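Transcription regulator (Haloarcula marismortui ATCC 43049, PDB 3CRJ) probably binds cis-regulatory DNA as a TetR-family transcription factor, most likely acting as a repressor. Local coordinates at residues A[18-23]-A[59-64]. Numbering follows the deposited sequence.
Sequences EIMQAT and DDLLAA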
loop_
_atom_site.group_PDB
_atom_site.type_symbol
_atom_site.label_atom_id
_atom_site.label_comp_id
_atom_site.label_asym_id
_atom_site.label_seq_id
_atom_site.Cartn_x
_atom_site.Cartn_y
_atom_site.Cartn_z
ATOM N N GLU A 18 19.824 21.021 6.004
ATOM C CA GLU A 18 18.909 22.144 5.844
ATOM C C GLU A 18 18.046 21.962 4.605
ATOM O O GLU A 18 16.857 22.297 4.630
ATOM C CB GLU A 18 19.670 23.457 5.693
ATOM C CG GLU A 18 19.955 24.224 6.953
ATOM C CD GLU A 18 20.391 25.635 6.626
ATOM O OE1 GLU A 18 19.514 26.446 6.265
ATOM O OE2 GLU A 18 21.598 25.941 6.703
ATOM N N ILE A 19 18.646 21.443 3.526
ATOM C CA ILE A 19 17.884 21.146 2.302
ATOM C C ILE A 19 16.928 19.961 2.469
ATOM O O ILE A 19 15.798 20.028 1.998
ATOM C CB ILE A 19 18.770 20.992 1.035
ATOM C CG1 ILE A 19 19.328 22.362 0.597
ATOM C CG2 ILE A 19 17.960 20.389 -0.103
ATOM C CD1 ILE A 19 20.306 22.322 -0.595
HETATM N N MSE A 20 17.368 18.892 3.138
HETATM C CA MSE A 20 16.463 17.783 3.425
HETATM C C MSE A 20 15.259 18.276 4.225
HETATM O O MSE A 20 14.128 17.972 3.902
HETATM C CB MSE A 20 17.173 16.650 4.149
HETATM C CG MSE A 20 18.180 15.859 3.288
HETATM SE SE MSE A 20 17.549 15.172 1.533
HETATM C CE MSE A 20 17.679 16.765 0.418
ATOM N N GLN A 21 15.509 19.080 5.250
ATOM C CA GLN A 21 14.423 19.656 6.042
ATOM C C GLN A 21 13.444 20.490 5.211
ATOM O O GLN A 21 12.238 20.314 5.314
ATOM C CB GLN A 21 14.990 20.436 7.219
ATOM C CG GLN A 21 15.466 19.532 8.320
ATOM C CD GLN A 21 16.577 20.143 9.131
ATOM O OE1 GLN A 21 17.665 19.587 9.211
ATOM N NE2 GLN A 21 16.316 21.295 9.737
ATOM N N ALA A 22 13.963 21.372 4.373
ATOM C CA ALA A 22 13.126 22.139 3.459
ATOM C C ALA A 22 12.258 21.180 2.665
ATOM O O ALA A 22 11.044 21.390 2.544
ATOM C CB ALA A 22 13.968 22.969 2.523
ATOM N N THR A 23 12.885 20.122 2.142
ATOM C CA THR A 23 12.197 19.102 1.352
ATOM C C THR A 23 11.024 18.518 2.122
ATOM O O THR A 23 9.873 18.605 1.666
ATOM C CB THR A 23 13.155 18.008 0.932
ATOM O OG1 THR A 23 14.362 18.623 0.500
ATOM C CG2 THR A 23 12.572 17.200 -0.218
ATOM N N ASP A 59 13.977 14.573 -8.951
ATOM C CA ASP A 59 14.181 13.142 -8.723
ATOM C C ASP A 59 15.476 12.784 -7.997
ATOM O O ASP A 59 15.469 11.917 -7.121
ATOM C CB ASP A 59 14.075 12.349 -10.032
ATOM C CG ASP A 59 12.637 12.156 -10.481
ATOM O OD1 ASP A 59 12.446 11.491 -11.533
ATOM O OD2 ASP A 59 11.702 12.651 -9.784
ATOM N N ASP A 60 16.581 13.426 -8.351
ATOM C CA ASP A 60 17.815 13.195 -7.615
ATOM C C ASP A 60 17.597 13.567 -6.160
ATOM O O ASP A 60 17.997 12.852 -5.243
ATOM C CB ASP A 60 18.942 14.063 -8.167
ATOM C CG ASP A 60 19.384 13.647 -9.554
ATOM O OD1 ASP A 60 18.539 13.115 -10.311
ATOM O OD2 ASP A 60 20.575 13.878 -9.884
ATOM N N LEU A 61 16.933 14.705 -5.971
ATOM C CA LEU A 61 16.741 15.292 -4.665
ATOM C C LEU A 61 15.897 14.382 -3.787
ATOM O O LEU A 61 16.203 14.198 -2.614
ATOM C CB LEU A 61 16.102 16.667 -4.812
ATOM C CG LEU A 61 16.106 17.529 -3.556
ATOM C CD1 LEU A 61 16.162 18.973 -3.955
ATOM C CD2 LEU A 61 14.886 17.247 -2.681
ATOM N N LEU A 62 14.858 13.794 -4.362
ATOM C CA LEU A 62 13.980 12.921 -3.603
ATOM C C LEU A 62 14.563 11.529 -3.372
ATOM O O LEU A 62 14.183 10.836 -2.430
ATOM C CB LEU A 62 12.615 12.846 -4.273
ATOM C CG LEU A 62 11.776 14.127 -4.245
ATOM C CD1 LEU A 62 10.521 13.932 -5.069
ATOM C CD2 LEU A 62 11.417 14.546 -2.802
ATOM N N ALA A 63 15.489 11.098 -4.220
ATOM C CA ALA A 63 16.167 9.848 -3.924
ATOM C C ALA A 63 16.953 10.072 -2.643
ATOM O O ALA A 63 16.857 9.277 -1.703
ATOM C CB ALA A 63 17.075 9.422 -5.056
ATOM N N ALA A 64 17.688 11.185 -2.603
ATOM C CA ALA A 64 18.403 11.620 -1.392
ATOM C C ALA A 64 17.463 11.716 -0.173
ATOM O O ALA A 64 17.805 11.233 0.910
ATOM C CB ALA A 64 19.113 12.933 -1.637
#
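Where the DNA-binding domain expected of a TetR-family regulator meets its connecting fourth helix, helix 12-30 packs on the start of helix 58-78, and Thr23, Met20 and Ile19 meet Leu61, Leu62 and Ala64. The short segments run nearly at right angles (99°), their axes 10.7 Å apart, and side-chain ends, mostly apolar, meet between them. The predicted helix-turn-helix, 36-55, falls between the two helices in sequence; its Ile40 touches Leu61, and Tyr44 and Tyr54 touch Ile19, so that helix 58-78 packs against the three-helix domain, as in other TetR regulators. CD2 of Leu61 lies against both branches of Thr23, 3.4 Å from its CG2, and is also approached by Met20 CE. With Thr23 CG2 anti to the backbone N, the methyl extends across the interface to Leu62 CD2 (3.9 Å), while OG1 turns back to donate a hydrogen bond to Ile19 O, which Thr23 N reaches from the opposite face of its plane. An alanine at Thr23 would probably leave a gap beside the Leu61 and Leu62 methyls and Ile19 O without its second donor. Ile19 CG2 makes a peripheral 4.5 Å contact with Leu61 CD1. Selenomethionine Met20, its chain bent at chi2 and chi3, brings SE to 4.2 Å from Ala64 CB, near Tyr55 and Phe65.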